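Local coordinates for acetyltransferase (Agrobacterium tumefaciens, PDB 2FSR), which probably transfers an acetyl group from acetyl-coenzyme A to an acceptor amine, as in other GNAT-family acetyltransferases, at residues S26-R38 and R126-W139. Sequence-based numbering, arbitrary orientation. Where two conformers were deposited one is given.
Sequences SIPTLRTERLTLR and RGYAAEAAVALRDW. With FMT (formic acid), chain B.
The hairpin of strands 30-31 and 35-38 lies across helix 128-139, strand 35-38 and the helix passing 9.8 Å apart at a crossing angle of -52°, with the turn at Thr32 to Arg34 near the start of the helix. Glu131 reaches into that turn on an extended side chain, its CG anti to the backbone N (chi1 -180°). Glu131 OE2 takes two bonds: Thr32 OG1 donates to the anti lone pair at 2.6 Å, and the backbone N of Arg34 to the syn lone pair at 2.8 Å. The other carboxylate oxygen, Glu131 OE1, is gripped side-on by the Arg34 guanidinium, NE at 2.8 Å and NH2 at 2.9 Å, in a salt bridge whose two planes lie only 21° apart. A bend in the Arg34 chain turns the guanidinium so that its far end, NH1 and NH2, also clasps Arg126 O, just before the N-cap Gly127. Tyr128 CE1 sits over the centre of one guanidinium face, the planes clearly inclined, while Tyr128 OH donates a hydrogen bond to O2 of a formic acid molecule, probably from the crystallisation liquor. Farther along, Leu35 CD1 and Leu37 CD2 meet Ala132 CB, and Thr32 CG2 presses on Ala135 CB at a tight 3.4 Å. Leu30 puts CD2 against Trp139 CD1 (3.8 Å), and Pro28 CG touches CZ2 of the same indole. The helix packs on one face of the antiparallel sheet, also touching strands 87-92, 97-105 and 114-119. Arg126-Gly127 leads into it like the GNAT loop that in relatives binds the acetyl-CoA pyrophosphate, a role probable here too. With four donors on one carboxylate and all three Arg34 guanidinium nitrogens engaged, the turn is fixed to the helix start, and the arginine probably favours a charged Glu131.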
ATOM      1  N   SER A  26     -11.166  -2.079 -14.206  1.00 20.66           N
ATOM      2  CA  SER A  26      -9.883  -1.380 -14.314  1.00 19.94           C
ATOM      3  C   SER A  26      -9.314  -1.060 -12.933  1.00 17.69           C
ATOM      4  O   SER A  26      -9.911  -1.402 -11.895  1.00 19.00           O
ATOM      5  CB  SER A  26     -10.020  -0.096 -15.139  1.00 20.80           C
ATOM      6  OG  SER A  26     -11.135   0.647 -14.695  1.00 23.14           O
ATOM      7  N   ILE A  27      -8.160  -0.397 -12.924  1.00 15.09           N
ATOM      8  CA  ILE A  27      -7.508  -0.037 -11.672  1.00 12.31           C
ATOM      9  C   ILE A  27      -8.007   1.358 -11.299  1.00 11.95           C
ATOM     10  O   ILE A  27      -8.021   2.247 -12.134  1.00 12.42           O
ATOM     11  CB  ILE A  27      -5.983  -0.062 -11.780  1.00 11.53           C
ATOM     12  CG1 ILE A  27      -5.521  -1.455 -12.244  1.00 11.18           C
ATOM     13  CG2 ILE A  27      -5.349   0.321 -10.425  1.00 10.65           C
ATOM     14  CD1 ILE A  27      -4.015  -1.555 -12.467  1.00 10.63           C
ATOM     15  N   PRO A  28      -8.470   1.533 -10.047  1.00 11.48           N
ATOM     16  CA  PRO A  28      -9.013   2.831  -9.630  1.00 11.25           C
ATOM     17  C   PRO A  28      -7.957   3.945  -9.587  1.00 11.50           C
ATOM     18  O   PRO A  28      -6.743   3.682  -9.478  1.00 11.55           O
ATOM     19  CB  PRO A  28      -9.534   2.564  -8.214  1.00 11.53           C
ATOM     20  CG  PRO A  28      -9.641   1.103  -8.090  1.00 13.53           C
ATOM     21  CD  PRO A  28      -8.551   0.541  -8.968  1.00 12.32           C
ATOM     22  N   THR A  29      -8.435   5.179  -9.705  1.00 11.34           N
ATOM     23  CA  THR A  29      -7.653   6.359  -9.315  1.00 11.67           C
ATOM     24  C   THR A  29      -8.466   7.070  -8.239  1.00 11.69           C
ATOM     25  O   THR A  29      -9.533   7.639  -8.523  1.00 12.71           O
ATOM     26  CB  THR A  29      -7.389   7.312 -10.493  1.00 11.28           C
ATOM     27  OG1 THR A  29      -6.504   6.687 -11.422  1.00 12.35           O
ATOM     28  CG2 THR A  29      -6.738   8.634 -10.009  1.00 12.46           C
ATOM     29  N   LEU A  30      -7.977   7.002  -7.001  1.00 11.26           N
ATOM     30  CA  LEU A  30      -8.668   7.598  -5.862  1.00 11.93           C
ATOM     31  C   LEU A  30      -8.159   9.006  -5.612  1.00 13.06           C
ATOM     32  O   LEU A  30      -6.958   9.289  -5.766  1.00 13.10           O
ATOM     33  CB  LEU A  30      -8.486   6.752  -4.599  1.00 11.39           C
ATOM     34  CG  LEU A  30      -8.852   5.277  -4.737  1.00 12.79           C
ATOM     35  CD1 LEU A  30      -8.621   4.571  -3.423  1.00 14.07           C
ATOM     36  CD2 LEU A  30     -10.300   5.137  -5.188  1.00 14.56           C
ATOM     37  N   ARG A  31      -9.089   9.876  -5.240  0.50 13.33           N
ATOM     38  CA  ARG A  31      -8.755  11.224  -4.838  0.50 13.91           C
ATOM     39  C   ARG A  31      -9.022  11.415  -3.357  0.50 13.64           C
ATOM     40  O   ARG A  31     -10.055  10.994  -2.817  0.50 13.51           O
ATOM     41  CB  ARG A  31      -9.516  12.245  -5.675  0.50 14.39           C
ATOM     42  CG  ARG A  31      -8.985  12.373  -7.094  0.50 16.68           C
ATOM     43  CD  ARG A  31      -8.738  13.828  -7.464  0.50 19.55           C
ATOM     44  NE  ARG A  31      -7.365  14.257  -7.176  0.50 22.34           N
ATOM     45  CZ  ARG A  31      -6.920  14.680  -5.993  0.50 22.35           C
ATOM     46  NH1 ARG A  31      -5.659  15.046  -5.867  0.50 24.40           N
ATOM     47  NH2 ARG A  31      -7.717  14.738  -4.936  0.50 24.06           N
ATOM     48  N   THR A  32      -8.054  12.021  -2.691  1.00 12.78           N
ATOM     49  CA  THR A  32      -8.232  12.411  -1.311  1.00 13.74           C
ATOM     50  C   THR A  32      -8.146  13.941  -1.228  1.00 13.73           C
ATOM     51  O   THR A  32      -8.095  14.626  -2.260  1.00 13.65           O
ATOM     52  CB  THR A  32      -7.200  11.722  -0.378  1.00 14.37           C
ATOM     53  OG1 THR A  32      -5.898  12.294  -0.544  1.00 14.65           O
ATOM     54  CG2 THR A  32      -7.124  10.216  -0.666  1.00 15.10           C
ATOM     55  N   GLU A  33      -8.124  14.466  -0.011  0.60 13.63           N
ATOM     56  CA  GLU A  33      -8.049  15.909   0.189  0.60 14.16           C
ATOM     57  C   GLU A  33      -6.850  16.468  -0.569  0.60 13.01           C
ATOM     58  O   GLU A  33      -6.989  17.405  -1.363  0.60 12.81           O
ATOM     59  CB  GLU A  33      -7.933  16.206   1.680  0.60 14.00           C
ATOM     60  CG  GLU A  33      -7.627  17.659   2.043  0.60 16.38           C
ATOM     61  CD  GLU A  33      -7.525  17.844   3.546  0.60 16.89           C
ATOM     62  OE1 GLU A  33      -8.459  17.422   4.265  0.60 23.07           O
ATOM     63  OE2 GLU A  33      -6.509  18.403   4.010  0.60 21.65           O
ATOM     64  N   ARG A  34      -5.687  15.851  -0.350  1.00 12.05           N
ATOM     65  CA  ARG A  34      -4.424  16.379  -0.855  1.00 11.58           C
ATOM     66  C   ARG A  34      -3.750  15.501  -1.903  1.00 11.63           C
ATOM     67  O   ARG A  34      -2.755  15.909  -2.499  1.00 12.61           O
ATOM     68  CB  ARG A  34      -3.451  16.605   0.311  1.00 11.12           C
ATOM     69  CG  ARG A  34      -3.944  17.663   1.301  1.00 12.04           C
ATOM     70  CD  ARG A  34      -2.976  17.838   2.434  1.00 13.36           C
ATOM     71  NE  ARG A  34      -2.865  16.605   3.217  1.00 13.46           N
ATOM     72  CZ  ARG A  34      -2.006  16.411   4.213  1.00 13.98           C
ATOM     73  NH1 ARG A  34      -1.159  17.376   4.588  1.00 14.63           N
ATOM     74  NH2 ARG A  34      -1.986  15.241   4.827  1.00 13.54           N
ATOM     75  N   LEU A  35      -4.270  14.287  -2.112  1.00 10.63           N
ATOM     76  CA  LEU A  35      -3.522  13.290  -2.899  1.00 10.39           C
ATOM     77  C   LEU A  35      -4.317  12.669  -4.026  1.00 10.61           C
ATOM     78  O   LEU A  35      -5.547  12.643  -4.001  1.00 11.38           O
ATOM     79  CB  LEU A  35      -3.022  12.155  -1.991  1.00  9.66           C
ATOM     80  CG  LEU A  35      -2.305  12.543  -0.686  1.00  9.68           C
ATOM     81  CD1 LEU A  35      -2.175  11.331   0.237  1.00  9.77           C
ATOM     82  CD2 LEU A  35      -0.960  13.208  -1.002  1.00 10.96           C
ATOM     83  N   THR A  36      -3.591  12.167  -5.013  1.00  9.93           N
ATOM     84  CA  THR A  36      -4.188  11.330  -6.059  1.00 10.16           C
ATOM     85  C   THR A  36      -3.496   9.970  -5.944  1.00  9.83           C
ATOM     86  O   THR A  36      -2.254   9.899  -5.907  1.00 10.75           O
ATOM     87  CB  THR A  36      -3.992  11.928  -7.466  1.00 10.60           C
ATOM     88  OG1 THR A  36      -4.679  13.193  -7.543  1.00 12.36           O
ATOM     89  CG2 THR A  36      -4.565  10.998  -8.548  1.00 11.85           C
ATOM     90  N   LEU A  37      -4.296   8.904  -5.825  1.00  9.51           N
ATOM     91  CA  LEU A  37      -3.758   7.548  -5.657  1.00  9.18           C
ATOM     92  C   LEU A  37      -4.059   6.818  -6.940  1.00  9.16           C
ATOM     93  O   LEU A  37      -5.222   6.539  -7.215  1.00 10.10           O
ATOM     94  CB  LEU A  37      -4.419   6.849  -4.456  1.00  8.56           C
ATOM     95  CG  LEU A  37      -4.500   7.684  -3.170  1.00  9.96           C
ATOM     96  CD1 LEU A  37      -5.120   6.873  -2.051  1.00 10.37           C
ATOM     97  CD2 LEU A  37      -3.137   8.215  -2.744  1.00 10.24           C
ATOM     98  N   ARG A  38      -3.033   6.533  -7.738  1.00  8.72           N
ATOM     99  CA  ARG A  38      -3.281   6.115  -9.124  1.00  8.74           C
ATOM    100  C   ARG A  38      -2.448   4.901  -9.553  1.00  8.47           C
ATOM    101  O   ARG A  38      -1.523   4.489  -8.857  1.00  8.10           O
ATOM    102  CB  ARG A  38      -3.074   7.279 -10.108  1.00  9.96           C
ATOM    103  CG  ARG A  38      -1.805   8.062  -9.872  1.00 12.58           C
ATOM    104  CD  ARG A  38      -0.713   7.625 -10.778  1.00 12.98           C
ATOM    105  NE  ARG A  38       0.555   8.301 -10.479  1.00 12.65           N
ATOM    106  CZ  ARG A  38       1.739   7.761 -10.716  1.00 12.30           C
ATOM    107  NH1 ARG A  38       1.815   6.558 -11.286  1.00 10.99           N
ATOM    108  NH2 ARG A  38       2.844   8.412 -10.380  1.00 11.58           N
ATOM    109  N   ARG A 126       3.811  15.164   7.273  0.50 13.52           N
ATOM    110  CA  ARG A 126       2.713  15.981   6.773  0.50 13.01           C
ATOM    111  C   ARG A 126       1.405  15.187   6.727  0.50 12.56           C
ATOM    112  O   ARG A 126       0.427  15.623   6.119  0.50 12.74           O
ATOM    113  CB  ARG A 126       3.062  16.540   5.386  0.50 13.06           C
ATOM    114  CG  ARG A 126       4.361  17.365   5.349  0.50 12.93           C
ATOM    115  CD  ARG A 126       4.830  17.565   3.915  0.50 10.33           C
ATOM    116  NE  ARG A 126       6.028  18.400   3.733  0.50  9.17           N
ATOM    117  CZ  ARG A 126       7.286  18.014   3.941  0.50 10.39           C
ATOM    118  NH1 ARG A 126       7.570  16.808   4.414  0.50 11.50           N
ATOM    119  NH2 ARG A 126       8.278  18.862   3.678  0.50 11.29           N
ATOM    120  N   GLY A 127       1.403  14.019   7.371  1.00 12.63           N
ATOM    121  CA  GLY A 127       0.211  13.156   7.432  1.00 12.12           C
ATOM    122  C   GLY A 127      -0.153  12.464   6.117  1.00 11.60           C
ATOM    123  O   GLY A 127      -1.258  11.929   5.984  1.00 12.09           O
ATOM    124  N   TYR A 128       0.767  12.430   5.155  1.00 11.03           N
ATOM    125  CA  TYR A 128       0.437  11.832   3.846  1.00 10.43           C
ATOM    126  C   TYR A 128       0.203  10.332   3.907  1.00 10.44           C
ATOM    127  O   TYR A 128      -0.710   9.826   3.252  1.00 10.85           O
ATOM    128  CB  TYR A 128       1.524  12.108   2.804  1.00 10.13           C
ATOM    129  CG  TYR A 128       1.665  13.567   2.427  1.00 10.30           C
ATOM    130  CD1 TYR A 128       0.557  14.420   2.370  1.00 10.42           C
ATOM    131  CD2 TYR A 128       2.912  14.067   2.054  1.00 10.28           C
ATOM    132  CE1 TYR A 128       0.702  15.764   2.007  1.00 10.54           C
ATOM    133  CE2 TYR A 128       3.061  15.395   1.689  1.00  9.58           C
ATOM    134  CZ  TYR A 128       1.965  16.223   1.655  1.00  9.40           C
ATOM    135  OH  TYR A 128       2.139  17.539   1.277  1.00 12.70           O
ATOM    136  N   ALA A 129       1.026   9.621   4.667  1.00 10.09           N
ATOM    137  CA  ALA A 129       0.884   8.162   4.732  1.00 10.33           C
ATOM    138  C   ALA A 129      -0.475   7.798   5.325  1.00 10.65           C
ATOM    139  O   ALA A 129      -1.201   6.958   4.765  1.00 10.35           O
ATOM    140  CB  ALA A 129       2.033   7.519   5.508  1.00  9.93           C
ATOM    141  N   ALA A 130      -0.845   8.439   6.434  1.00  9.52           N
ATOM    142  CA  ALA A 130      -2.146   8.169   7.066  1.00 10.35           C
ATOM    143  C   ALA A 130      -3.302   8.518   6.122  1.00 10.29           C
ATOM    144  O   ALA A 130      -4.289   7.770   6.041  1.00 11.66           O
ATOM    145  CB  ALA A 130      -2.274   8.906   8.395  1.00 10.85           C
ATOM    146  N   GLU A 131      -3.177   9.630   5.390  1.00  9.97           N
ATOM    147  CA  GLU A 131      -4.242  10.067   4.495  1.00 10.04           C
ATOM    148  C   GLU A 131      -4.445   9.053   3.378  1.00  9.96           C
ATOM    149  O   GLU A 131      -5.591   8.689   3.051  1.00  9.62           O
ATOM    150  CB  GLU A 131      -3.948  11.466   3.920  1.00  9.92           C
ATOM    151  CG  GLU A 131      -5.026  11.988   2.981  1.00  9.97           C
ATOM    152  CD  GLU A 131      -4.783  13.431   2.529  1.00 11.42           C
ATOM    153  OE1 GLU A 131      -4.231  14.212   3.334  1.00 14.76           O
ATOM    154  OE2 GLU A 131      -5.176  13.787   1.405  1.00 11.35           O
ATOM    155  N   ALA A 132      -3.338   8.589   2.793  1.00  9.51           N
ATOM    156  CA  ALA A 132      -3.412   7.574   1.738  1.00  9.43           C
ATOM    157  C   ALA A 132      -3.951   6.253   2.281  1.00 10.26           C
ATOM    158  O   ALA A 132      -4.808   5.608   1.633  1.00 10.05           O
ATOM    159  CB  ALA A 132      -2.041   7.383   1.086  1.00  9.69           C
ATOM    160  N   ALA A 133      -3.484   5.874   3.470  1.00  9.63           N
ATOM    161  CA  ALA A 133      -3.900   4.601   4.101  1.00 10.47           C
ATOM    162  C   ALA A 133      -5.395   4.597   4.420  1.00 10.67           C
ATOM    163  O   ALA A 133      -6.080   3.597   4.176  1.00 11.34           O
ATOM    164  CB  ALA A 133      -3.086   4.323   5.355  1.00 10.85           C
ATOM    165  N   VAL A 134      -5.901   5.694   4.974  1.00 11.10           N
ATOM    166  CA  VAL A 134      -7.337   5.798   5.280  1.00 11.73           C
ATOM    167  C   VAL A 134      -8.163   5.621   4.012  1.00 11.59           C
ATOM    168  O   VAL A 134      -9.182   4.896   4.016  1.00 12.04           O
ATOM    169  CB  VAL A 134      -7.670   7.161   5.956  1.00 12.09           C
ATOM    170  CG1 VAL A 134      -9.161   7.488   5.853  1.00 13.47           C
ATOM    171  CG2 VAL A 134      -7.190   7.159   7.417  1.00 11.96           C
ATOM    172  N   ALA A 135      -7.740   6.265   2.925  1.00 11.21           N
ATOM    173  CA  ALA A 135      -8.484   6.221   1.669  1.00 11.26           C
ATOM    174  C   ALA A 135      -8.538   4.812   1.117  1.00 11.63           C
ATOM    175  O   ALA A 135      -9.612   4.332   0.742  1.00 11.47           O
ATOM    176  CB  ALA A 135      -7.885   7.185   0.643  1.00 12.17           C
ATOM    177  N   LEU A 136      -7.393   4.130   1.071  1.00 10.47           N
ATOM    178  CA  LEU A 136      -7.405   2.783   0.487  1.00 11.47           C
ATOM    179  C   LEU A 136      -8.048   1.764   1.421  1.00 11.32           C
ATOM    180  O   LEU A 136      -8.749   0.855   0.959  1.00 11.39           O
ATOM    181  CB  LEU A 136      -5.997   2.345   0.071  1.00 10.57           C
ATOM    182  CG  LEU A 136      -5.949   1.079  -0.785  1.00 12.26           C
ATOM    183  CD1 LEU A 136      -6.747   1.200  -2.092  1.00 12.41           C
ATOM    184  CD2 LEU A 136      -4.496   0.665  -1.054  1.00 11.41           C
ATOM    185  N   ARG A 137      -7.790   1.892   2.720  1.00 11.68           N
ATOM    186  CA  ARG A 137      -8.477   1.072   3.739  1.00 12.60           C
ATOM    187  C   ARG A 137      -9.995   1.174   3.598  1.00 12.28           C
ATOM    188  O   ARG A 137     -10.697   0.151   3.542  1.00 12.46           O
ATOM    189  CB  ARG A 137      -8.073   1.514   5.147  1.00 13.66           C
ATOM    190  CG  ARG A 137      -8.845   0.835   6.301  1.00 14.57           C
ATOM    191  CD  ARG A 137      -8.819   1.683   7.560  1.00 15.64           C
ATOM    192  NE  ARG A 137      -9.706   2.845   7.452  1.00 17.16           N
ATOM    193  CZ  ARG A 137      -9.716   3.892   8.280  1.00 15.38           C
ATOM    194  NH1 ARG A 137      -8.869   3.965   9.299  1.00 18.42           N
ATOM    195  NH2 ARG A 137     -10.577   4.877   8.074  1.00 17.19           N
ATOM    196  N   ASP A 138     -10.508   2.400   3.571  1.00 12.37           N
ATOM    197  CA  ASP A 138     -11.959   2.599   3.460  1.00 12.74           C
ATOM    198  C   ASP A 138     -12.502   2.053   2.154  1.00 12.55           C
ATOM    199  O   ASP A 138     -13.575   1.442   2.134  1.00 11.95           O
ATOM    200  CB  ASP A 138     -12.300   4.085   3.553  1.00 13.05           C
ATOM    201  CG  ASP A 138     -12.172   4.637   4.962  1.00 13.88           C
ATOM    202  OD1 ASP A 138     -11.837   3.884   5.892  1.00 16.32           O
ATOM    203  OD2 ASP A 138     -12.406   5.854   5.121  1.00 15.99           O
ATOM    204  N   TRP A 139     -11.796   2.308   1.056  1.00 12.54           N
ATOM    205  CA  TRP A 139     -12.202   1.785  -0.247  1.00 12.84           C
ATOM    206  C   TRP A 139     -12.312   0.258  -0.196  1.00 13.56           C
ATOM    207  O   TRP A 139     -13.267  -0.328  -0.730  1.00 12.96           O
ATOM    208  CB  TRP A 139     -11.197   2.222  -1.318  1.00 13.46           C
ATOM    209  CG  TRP A 139     -11.554   1.740  -2.666  1.00 14.48           C
ATOM    210  CD1 TRP A 139     -12.340   2.369  -3.572  1.00 14.47           C
ATOM    211  CD2 TRP A 139     -11.129   0.517  -3.275  1.00 14.07           C
ATOM    212  NE1 TRP A 139     -12.430   1.621  -4.721  1.00 16.16           N
ATOM    213  CE2 TRP A 139     -11.706   0.470  -4.558  1.00 14.95           C
ATOM    214  CE3 TRP A 139     -10.321  -0.543  -2.855  1.00 15.14           C
ATOM    215  CZ2 TRP A 139     -11.495  -0.602  -5.442  1.00 16.75           C
ATOM    216  CZ3 TRP A 139     -10.110  -1.619  -3.737  1.00 16.24           C
ATOM    217  CH2 TRP A 139     -10.701  -1.633  -5.004  1.00 15.25           C
TER
HETATM  218  C   FMT B 301       5.015  17.577   0.088  1.00 24.12           C
HETATM  219  O1  FMT B 301       6.103  17.192   0.533  1.00 23.73           O
HETATM  220  O2  FMT B 301       4.383  18.594   0.418  1.00 23.86           O